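Local coordinates for pleckstrin homology domain-containing family A member 8 (PDB 5KDI), which binds glycosphingolipids with simple sugar headgroups in its GLTP-fold domain and probably transfers them between membranes, at residues 3-14 and 26-37. The protein carries 2 engineered substitutions. Numbering follows the deposited sequence.
Sequences FFSTMNTSFSDI and AFLASCYAVVPV. With 6S8 ((~{Z})-~{N}-[(~{E},2~{S},3~{R})-1-[(2~{R},3~{R},4~{S},5~{R},6~{R})-6-(hydroxymethyl)-3,4,5-tris(oxidanyl)oxan-2-yl]oxy-3-oxidanyl-octadec-4-en-2-yl]octadec-9-enamide), chain C.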
ATOM      1  N   PHE A   3      -7.378  -8.317 -10.817  1.00 23.89           N
ATOM      2  CA  PHE A   3      -6.857  -7.012 -10.549  1.00 21.18           C
ATOM      3  C   PHE A   3      -5.337  -7.042 -10.287  1.00 22.16           C
ATOM      4  O   PHE A   3      -4.578  -6.126 -10.709  1.00 22.88           O
ATOM      5  CB  PHE A   3      -7.558  -6.427  -9.303  1.00 22.95           C
ATOM      6  CG  PHE A   3      -6.829  -5.256  -8.652  1.00 21.72           C
ATOM      7  CD1 PHE A   3      -6.906  -3.985  -9.200  1.00 25.90           C
ATOM      8  CD2 PHE A   3      -5.979  -5.431  -7.556  1.00 23.88           C
ATOM      9  CE1 PHE A   3      -6.224  -2.902  -8.680  1.00 25.53           C
ATOM     10  CE2 PHE A   3      -5.281  -4.342  -6.997  1.00 23.45           C
ATOM     11  CZ  PHE A   3      -5.410  -3.073  -7.565  1.00 22.75           C
ATOM     12  N   PHE A   4      -4.891  -8.054  -9.512  1.00 21.81           N
ATOM     13  CA  PHE A   4      -3.519  -8.103  -9.034  1.00 21.07           C
ATOM     14  C   PHE A   4      -2.485  -8.387 -10.075  1.00 27.36           C
ATOM     15  O   PHE A   4      -1.277  -8.166  -9.792  1.00 32.80           O
ATOM     16  CB  PHE A   4      -3.411  -9.116  -7.895  1.00 21.33           C
ATOM     17  CG  PHE A   4      -4.247  -8.789  -6.717  1.00 23.73           C
ATOM     18  CD1 PHE A   4      -3.875  -7.771  -5.867  1.00 23.31           C
ATOM     19  CD2 PHE A   4      -5.437  -9.452  -6.489  1.00 23.49           C
ATOM     20  CE1 PHE A   4      -4.672  -7.423  -4.788  1.00 24.51           C
ATOM     21  CE2 PHE A   4      -6.225  -9.126  -5.408  1.00 28.44           C
ATOM     22  CZ  PHE A   4      -5.850  -8.110  -4.561  1.00 27.43           C
ATOM     23  N   SER A   5      -2.921  -8.653 -11.312  1.00 24.49           N
ATOM     24  CA  SER A   5      -2.005  -8.811 -12.425  1.00 25.21           C
ATOM     25  C   SER A   5      -2.257  -7.864 -13.565  1.00 25.91           C
ATOM     26  O   SER A   5      -1.690  -8.002 -14.646  1.00 32.31           O
ATOM     27  CB  SER A   5      -1.963 -10.273 -12.901  1.00 23.68           C
ATOM     28  OG  SER A   5      -3.247 -10.808 -13.178  1.00 29.62           O
ATOM     29  N   THR A   6      -3.064  -6.837 -13.306  1.00 27.27           N
ATOM     30  CA  THR A   6      -3.334  -5.834 -14.314  1.00 26.14           C
ATOM     31  C   THR A   6      -2.120  -4.955 -14.503  1.00 26.15           C
ATOM     32  O   THR A   6      -1.293  -4.783 -13.588  1.00 24.63           O
ATOM     33  CB  THR A   6      -4.623  -5.040 -13.984  1.00 22.73           C
ATOM     34  OG1 THR A   6      -4.496  -4.417 -12.663  1.00 27.00           O
ATOM     35  CG2 THR A   6      -5.879  -5.953 -14.133  1.00 27.93           C
ATOM     36  N   MET A   7      -1.987  -4.312 -15.669  1.00 27.84           N
ATOM     37  CA  MET A   7      -0.785  -3.505 -15.961  1.00 26.70           C
ATOM     38  C   MET A   7      -0.569  -2.408 -14.872  1.00 30.03           C
ATOM     39  O   MET A   7      -1.544  -1.727 -14.430  1.00 28.89           O
ATOM     40  CB  MET A   7      -1.022  -2.818 -17.308  1.00 33.80           C
ATOM     41  CG  MET A   7       0.160  -2.024 -17.860  1.00 36.81           C
ATOM     42  SD  MET A   7       1.798  -2.814 -17.807  1.00 53.65           S
ATOM     43  CE  MET A   7       1.982  -3.311 -19.518  1.00 64.65           C
ATOM     44  N   ASN A   8       0.685  -2.256 -14.443  1.00 27.61           N
ATOM     45  CA  ASN A   8       1.185  -1.289 -13.415  1.00 29.07           C
ATOM     46  C   ASN A   8       0.766  -1.641 -12.003  1.00 24.16           C
ATOM     47  O   ASN A   8       1.208  -0.976 -11.059  1.00 24.35           O
ATOM     48  CB  ASN A   8       0.763   0.174 -13.750  1.00 28.73           C
ATOM     49  CG  ASN A   8       1.248   0.610 -15.093  1.00 33.83           C
ATOM     50  OD1 ASN A   8       2.461   0.506 -15.406  1.00 43.88           O
ATOM     51  ND2 ASN A   8       0.296   1.030 -15.944  1.00 40.03           N
ATOM     52  N   THR A   9      -0.062  -2.674 -11.808  1.00 23.14           N
ATOM     53  CA  THR A   9      -0.571  -2.950 -10.487  1.00 21.43           C
ATOM     54  C   THR A   9       0.400  -3.686  -9.600  1.00 21.10           C
ATOM     55  O   THR A   9       0.638  -3.283  -8.428  1.00 23.47           O
ATOM     56  CB  THR A   9      -1.899  -3.688 -10.546  1.00 22.09           C
ATOM     57  OG1 THR A   9      -2.860  -2.863 -11.233  1.00 25.74           O
ATOM     58  CG2 THR A   9      -2.401  -4.130  -9.205  1.00 23.12           C
ATOM     59  N   SER A  10       0.977  -4.776 -10.083  1.00 19.27           N
ATOM     60  CA  SER A  10       1.694  -5.637  -9.158  1.00 17.62           C
ATOM     61  C   SER A  10       3.117  -5.182  -8.769  1.00 18.17           C
ATOM     62  O   SER A  10       3.996  -4.905  -9.597  1.00 19.38           O
ATOM     63  CB  SER A  10       1.798  -7.066  -9.692  1.00 21.70           C
ATOM     64  OG  SER A  10       2.260  -7.897  -8.652  1.00 19.90           O
ATOM     65  N   PHE A  11       3.342  -5.238  -7.477  1.00 18.29           N
ATOM     66  CA  PHE A  11       4.680  -5.090  -6.965  1.00 17.42           C
ATOM     67  C   PHE A  11       5.699  -6.121  -7.535  1.00 17.16           C
ATOM     68  O   PHE A  11       6.886  -5.865  -7.650  1.00 18.00           O
ATOM     69  CB  PHE A  11       4.669  -5.166  -5.449  1.00 18.73           C
ATOM     70  CG  PHE A  11       3.956  -4.030  -4.794  1.00 19.81           C
ATOM     71  CD1 PHE A  11       4.627  -2.868  -4.541  1.00 17.72           C
ATOM     72  CD2 PHE A  11       2.577  -4.117  -4.532  1.00 20.11           C
ATOM     73  CE1 PHE A  11       3.953  -1.770  -3.977  1.00 19.67           C
ATOM     74  CE2 PHE A  11       1.925  -3.056  -3.961  1.00 21.18           C
ATOM     75  CZ  PHE A  11       2.616  -1.875  -3.710  1.00 21.03           C
ATOM     76  N   SER A  12       5.189  -7.282  -7.964  1.00 16.69           N
ATOM     77  CA  SER A  12       5.961  -8.364  -8.541  1.00 17.07           C
ATOM     78  C   SER A  12       6.516  -8.060  -9.924  1.00 18.62           C
ATOM     79  O   SER A  12       7.381  -8.807 -10.386  1.00 19.65           O
ATOM     80  CB  SER A  12       5.190  -9.660  -8.503  1.00 19.28           C
ATOM     81  OG  SER A  12       4.088  -9.731  -9.375  1.00 19.70           O
ATOM     82  N   ASP A  13       6.024  -7.000 -10.570  1.00 17.58           N
ATOM     83  CA  ASP A  13       6.504  -6.617 -11.891  1.00 19.99           C
ATOM     84  C   ASP A  13       7.504  -5.441 -11.799  1.00 20.24           C
ATOM     85  O   ASP A  13       7.939  -4.927 -12.804  1.00 26.22           O
ATOM     86  CB  ASP A  13       5.336  -6.291 -12.826  1.00 22.42           C
ATOM     87  CG  ASP A  13       4.594  -7.513 -13.315  1.00 27.50           C
ATOM     88  OD1 ASP A  13       5.183  -8.584 -13.314  1.00 25.95           O
ATOM     89  OD2 ASP A  13       3.368  -7.373 -13.642  1.00 36.07           O
ATOM     90  N   ILE A  14       7.868  -5.070 -10.564  1.00 18.77           N
ATOM     91  CA  ILE A  14       8.869  -4.076 -10.316  1.00 19.91           C
ATOM     92  C   ILE A  14      10.231  -4.753 -10.107  1.00 22.86           C
ATOM     93  O   ILE A  14      10.420  -5.556  -9.156  1.00 25.05           O
ATOM     94  CB  ILE A  14       8.535  -3.208  -9.091  1.00 20.24           C
ATOM     95  CG1 ILE A  14       7.144  -2.585  -9.174  1.00 19.43           C
ATOM     96  CG2 ILE A  14       9.612  -2.171  -8.899  1.00 21.67           C
ATOM     97  CD1 ILE A  14       6.791  -1.741  -7.979  1.00 20.93           C
ATOM     98  N   ALA A  26       7.329   3.294 -10.733  1.00 21.31           N
ATOM     99  CA  ALA A  26       6.639   2.006 -10.670  1.00 19.42           C
ATOM    100  C   ALA A  26       6.067   1.716  -9.284  1.00 17.88           C
ATOM    101  O   ALA A  26       4.945   1.220  -9.145  1.00 18.61           O
ATOM    102  CB  ALA A  26       7.537   0.867 -11.159  1.00 24.28           C
ATOM    103  N   PHE A  27       6.832   2.014  -8.248  1.00 19.47           N
ATOM    104  CA  PHE A  27       6.353   1.855  -6.891  1.00 16.14           C
ATOM    105  C   PHE A  27       5.100   2.680  -6.640  1.00 14.77           C
ATOM    106  O   PHE A  27       4.133   2.197  -6.062  1.00 19.03           O
ATOM    107  CB  PHE A  27       7.485   2.128  -5.893  1.00 16.41           C
ATOM    108  CG  PHE A  27       7.070   1.880  -4.466  1.00 18.58           C
ATOM    109  CD1 PHE A  27       7.257   0.618  -3.920  1.00 22.34           C
ATOM    110  CD2 PHE A  27       6.533   2.861  -3.687  1.00 22.53           C
ATOM    111  CE1 PHE A  27       6.904   0.351  -2.635  1.00 27.03           C
ATOM    112  CE2 PHE A  27       6.199   2.608  -2.347  1.00 24.61           C
ATOM    113  CZ  PHE A  27       6.378   1.358  -1.852  1.00 25.35           C
ATOM    114  N   LEU A  28       5.145   3.965  -7.012  1.00 16.60           N
ATOM    115  CA  LEU A  28       4.029   4.861  -6.757  1.00 16.89           C
ATOM    116  C   LEU A  28       2.793   4.393  -7.552  1.00 17.67           C
ATOM    117  O   LEU A  28       1.654   4.530  -7.094  1.00 19.44           O
ATOM    118  CB  LEU A  28       4.398   6.286  -7.029  1.00 17.20           C
ATOM    119  CG  LEU A  28       5.476   6.890  -6.089  1.00 17.36           C
ATOM    120  CD1 LEU A  28       5.755   8.321  -6.535  1.00 20.37           C
ATOM    121  CD2 LEU A  28       5.025   6.870  -4.634  1.00 20.25           C
ATOM    122  N   ALA A  29       3.020   3.849  -8.749  1.00 19.56           N
ATOM    123  CA  ALA A  29       1.886   3.323  -9.562  1.00 20.18           C
ATOM    124  C   ALA A  29       1.224   2.139  -8.903  1.00 20.87           C
ATOM    125  O   ALA A  29      -0.015   2.012  -8.918  1.00 20.97           O
ATOM    126  CB  ALA A  29       2.341   2.974 -10.994  1.00 24.12           C
ATOM    127  N   SER A  30       2.035   1.310  -8.283  1.00 19.54           N
ATOM    128  CA  SER A  30       1.489   0.151  -7.548  1.00 17.88           C
ATOM    129  C   SER A  30       0.673   0.627  -6.336  1.00 18.28           C
ATOM    130  O   SER A  30      -0.373   0.022  -5.976  1.00 22.50           O
ATOM    131  CB  SER A  30       2.595  -0.833  -7.156  1.00 19.73           C
ATOM    132  OG  SER A  30       3.074  -1.485  -8.347  1.00 22.30           O
ATOM    133  N   CYS A  31       1.155   1.676  -5.680  1.00 18.74           N
ATOM    134  CA  CYS A  31       0.390   2.235  -4.559  1.00 19.03           C
ATOM    135  C   CYS A  31      -0.936   2.797  -5.048  1.00 18.89           C
ATOM    136  O   CYS A  31      -2.011   2.608  -4.434  1.00 23.02           O
ATOM    137  CB  CYS A  31       1.234   3.317  -3.874  1.00 18.52           C
ATOM    138  SG  CYS A  31       2.707   2.765  -2.996  1.00 20.66           S
ATOM    139  N   TYR A  32      -0.889   3.511  -6.166  1.00 17.67           N
ATOM    140  CA  TYR A  32      -2.112   4.145  -6.664  1.00 20.28           C
ATOM    141  C   TYR A  32      -3.186   3.118  -7.109  1.00 22.24           C
ATOM    142  O   TYR A  32      -4.379   3.372  -6.998  1.00 24.09           O
ATOM    143  CB  TYR A  32      -1.788   5.045  -7.852  1.00 20.63           C
ATOM    144  CG  TYR A  32      -3.054   5.745  -8.286  1.00 26.75           C
ATOM    145  CD1 TYR A  32      -3.521   6.801  -7.607  1.00 25.94           C
ATOM    146  CD2 TYR A  32      -3.839   5.228  -9.294  1.00 29.48           C
ATOM    147  CE1 TYR A  32      -4.736   7.450  -7.966  1.00 27.44           C
ATOM    148  CE2 TYR A  32      -5.086   5.794  -9.623  1.00 32.01           C
ATOM    149  CZ  TYR A  32      -5.492   6.936  -8.940  1.00 30.52           C
ATOM    150  OH  TYR A  32      -6.646   7.526  -9.255  1.00 35.11           O
ATOM    151  N   ALA A  33      -2.740   1.962  -7.556  1.00 23.19           N
ATOM    152  CA  ALA A  33      -3.619   0.993  -8.230  1.00 23.14           C
ATOM    153  C   ALA A  33      -4.803   0.575  -7.394  1.00 21.98           C
ATOM    154  O   ALA A  33      -5.862   0.215  -7.925  1.00 22.88           O
ATOM    155  CB  ALA A  33      -2.802  -0.236  -8.686  1.00 24.57           C
ATOM    156  N   VAL A  34      -4.673   0.618  -6.058  1.00 21.42           N
ATOM    157  CA  VAL A  34      -5.810   0.233  -5.205  1.00 24.53           C
ATOM    158  C   VAL A  34      -6.892   1.302  -5.109  1.00 23.88           C
ATOM    159  O   VAL A  34      -8.001   1.015  -4.611  1.00 23.38           O
ATOM    160  CB  VAL A  34      -5.393  -0.232  -3.805  1.00 26.68           C
ATOM    161  CG1 VAL A  34      -4.369  -1.378  -3.864  1.00 27.33           C
ATOM    162  CG2 VAL A  34      -4.855   0.934  -3.008  1.00 24.52           C
ATOM    163  N   VAL A  35      -6.559   2.528  -5.494  1.00 22.40           N
ATOM    164  CA  VAL A  35      -7.529   3.661  -5.378  1.00 22.89           C
ATOM    165  C   VAL A  35      -8.865   3.391  -6.099  1.00 23.22           C
ATOM    166  O   VAL A  35      -9.950   3.540  -5.480  1.00 23.65           O
ATOM    167  CB  VAL A  35      -6.833   5.014  -5.728  1.00 21.74           C
ATOM    168  CG1 VAL A  35      -7.807   6.172  -5.925  1.00 23.86           C
ATOM    169  CG2 VAL A  35      -5.802   5.353  -4.666  1.00 26.03           C
ATOM    170  N   PRO A  36      -8.816   2.913  -7.348  1.00 24.07           N
ATOM    171  CA  PRO A  36     -10.080   2.614  -8.033  1.00 24.68           C
ATOM    172  C   PRO A  36     -10.882   1.474  -7.405  1.00 26.00           C
ATOM    173  O   PRO A  36     -12.110   1.461  -7.510  1.00 27.73           O
ATOM    174  CB  PRO A  36      -9.628   2.223  -9.446  1.00 32.05           C
ATOM    175  CG  PRO A  36      -8.351   2.963  -9.636  1.00 36.23           C
ATOM    176  CD  PRO A  36      -7.687   2.963  -8.314  1.00 24.62           C
ATOM    177  N   VAL A  37     -10.181   0.550  -6.752  1.00 25.61           N
ATOM    178  CA  VAL A  37     -10.876  -0.501  -6.024  1.00 25.20           C
ATOM    179  C   VAL A  37     -11.599   0.094  -4.839  1.00 25.46           C
ATOM    180  O   VAL A  37     -12.754  -0.253  -4.597  1.00 25.30           O
ATOM    181  CB  VAL A  37      -9.961  -1.671  -5.608  1.00 25.02           C
ATOM    182  CG1 VAL A  37     -10.769  -2.773  -4.928  1.00 29.90           C
ATOM    183  CG2 VAL A  37      -9.213  -2.216  -6.830  1.00 25.43           C
TER
HETATM  184  C1  6S8 C 601      -1.902   9.687   9.157  1.00 21.28           C
HETATM  185  C2  6S8 C 601      -2.957   8.613   9.018  1.00 21.46           C
HETATM  186  N2  6S8 C 601      -2.622   7.774   7.876  1.00 20.64           N
HETATM  187  C3  6S8 C 601      -4.349   9.273   8.802  1.00 25.68           C
HETATM  188  O3  6S8 C 601      -4.576  10.143   9.932  1.00 30.41           O
HETATM  189  C4  6S8 C 601      -5.397   8.227   8.708  1.00 23.94           C
HETATM  190  C5  6S8 C 601      -6.143   8.100   7.607  1.00 29.02           C
HETATM  191  C6  6S8 C 601      -7.243   7.098   7.395  1.00 32.02           C
HETATM  192  C7  6S8 C 601      -7.482   6.068   8.470  1.00 37.44           C
HETATM  193  C8  6S8 C 601      -8.892   5.615   8.213  1.00 44.50           C
HETATM  194  C9  6S8 C 601      -8.992   4.206   8.671  1.00 45.28           C
HETATM  195  C10 6S8 C 601      -8.388   3.309   7.623  1.00 38.89           C
HETATM  196  C11 6S8 C 601      -9.457   2.375   7.025  1.00 40.96           C
HETATM  197  C12 6S8 C 601      -8.771   1.126   6.500  1.00 45.28           C
HETATM  198  C13 6S8 C 601      -9.109   0.732   5.070  1.00 53.47           C
HETATM  199  C14 6S8 C 601     -10.457   0.059   4.871  1.00 40.01           C
HETATM  200  C15 6S8 C 601     -10.406  -0.984   3.744  1.00 45.66           C
HETATM  201  C16 6S8 C 601     -11.495  -0.946   2.687  1.00 44.08           C
HETATM  202  C17 6S8 C 601     -12.322  -2.214   2.418  1.00 44.44           C
HETATM  203  C18 6S8 C 601     -11.583  -3.400   1.818  1.00 40.06           C
HETATM  204  C1A 6S8 C 601      -0.510  11.036   7.731  1.00 21.49           C
HETATM  205  O1A 6S8 C 601      -1.788  10.493   7.985  1.00 23.08           O
HETATM  206  C2A 6S8 C 601      -0.373  11.340   6.265  1.00 21.92           C
HETATM  207  O2A 6S8 C 601      -0.495  10.103   5.535  1.00 20.65           O
HETATM  208  C3A 6S8 C 601       0.914  12.106   5.963  1.00 21.93           C
HETATM  209  O3A 6S8 C 601       0.917  12.496   4.608  1.00 24.16           O
HETATM  210  C4A 6S8 C 601       1.017  13.306   6.885  1.00 25.23           C
HETATM  211  O4A 6S8 C 601       0.121  14.339   6.484  1.00 32.55           O
HETATM  212  O5A 6S8 C 601       0.487  13.665  10.589  1.00 44.65           O
HETATM  213  C5M 6S8 C 601       0.829  12.876   8.328  1.00 25.43           C
HETATM  214  C6A 6S8 C 601       0.891  14.058   9.260  1.00 32.81           C
HETATM  215  O6A 6S8 C 601      -0.446  12.241   8.462  1.00 24.30           O
HETATM  216  CAA 6S8 C 601      -2.481   6.460   7.961  1.00 21.73           C
HETATM  217  OAA 6S8 C 601      -2.515   5.814   9.005  1.00 26.78           O
HETATM  218  CAB 6S8 C 601      -2.198   5.793   6.648  1.00 26.44           C
HETATM  219  CAC 6S8 C 601      -3.674   5.563   6.209  1.00 29.31           C
HETATM  220  CAD 6S8 C 601      -3.857   4.152   5.854  1.00 44.47           C
HETATM  221  CAE 6S8 C 601      -4.226   4.140   4.398  1.00 36.54           C
HETATM  222  CAF 6S8 C 601      -4.405   2.672   4.044  1.00 30.30           C
HETATM  223  CAG 6S8 C 601      -3.649   2.330   2.747  1.00 42.56           C
HETATM  224  CAH 6S8 C 601      -4.452   1.349   1.885  1.00 49.00           C
HETATM  225  CAI 6S8 C 601      -4.472   0.039   2.616  1.00 38.14           C
HETATM  226  CAJ 6S8 C 601      -5.533  -0.772   2.664  1.00 43.39           C
HETATM  227  CAK 6S8 C 601      -6.837  -0.526   1.974  1.00 54.93           C
HETATM  228  CAL 6S8 C 601      -7.376  -1.959   1.894  1.00 57.10           C
HETATM  229  CAM 6S8 C 601      -8.422  -2.180   0.821  1.00 65.89           C
HETATM  230  CAN 6S8 C 601      -7.866  -1.839  -0.530  1.00 50.60           C
HETATM  231  CAO 6S8 C 601      -8.561  -2.664  -1.589  1.00 40.09           C
HETATM  232  CAP 6S8 C 601      -7.826  -3.936  -1.907  1.00 45.18           C
HETATM  233  CAQ 6S8 C 601      -7.621  -4.101  -3.379  1.00 48.69           C
HETATM  234  CAR 6S8 C 601      -6.313  -4.760  -3.565  1.00 41.99           C
HETATM  235  O   HOH W   1       3.850  -0.363 -11.197  1.00 23.08           O
HETATM  236  O   HOH W   2      -1.132  -2.484  -6.345  1.00 22.53           O
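Phe3 and Phe11 lay their rings against the chain of 26-37, packing the N-terminal loop of this all-helical GLTP fold along helix 24-32 and the start of helix 35-41. Aromatic rings make two CH-pi contacts and one ring pair. Val37 CG2 stands over one face of Phe3, 3.9 Å from the ring centroid and 24° off the normal, a CH-pi contact; Thr9 CG2 lies over the rim of the opposite face, while the carbonyl of Ala33 meets the ring edge, its O 3.2 Å from Phe3 CE1. Ser30 CB makes a second CH-pi contact, 3.7 Å from the Phe11 centroid and 16° off the ring normal. With CG anti to its own carbonyl carbon, Phe11 also turns its edge toward the face of Phe27 in an offset edge-to-face pair, planes at 68°. Tyr185 of helix 172-202 adds an edge-to-face partner to Phe11, and Leu104 of helix 93-115 touches both Phe11 and Phe27.

Aliphatic packing closes the other end: Ile14 CG1 lies 4.0 Å from Ala26 CB, and CD1, at the end of an extended chain, reaches the Ala26 carbonyl and Ser30 OG.

Two waters bridge the segments. One molecule donates to Asn8 O and Ala26 O and accepts from Ser30 OG; a second donates to Thr9 O and Ser30 O, joining loop and helix carbonyls. Within the loop, Phe3 O accepts from both Thr6 N and Thr6 OG1, so that the Phe3 carbonyl is gripped twice by Thr6.

At the glycolipid pocket, Phe3, Phe4, Val34 and Val37 line the end of the acyl chain: Val37 CG1 touches CAQ, Val34 CG1 touches the terminal carbon CAR that follows it, and CAR sits 3.4 Å from Phe4 CE1 and 3.6 Å from Phe3 CE2.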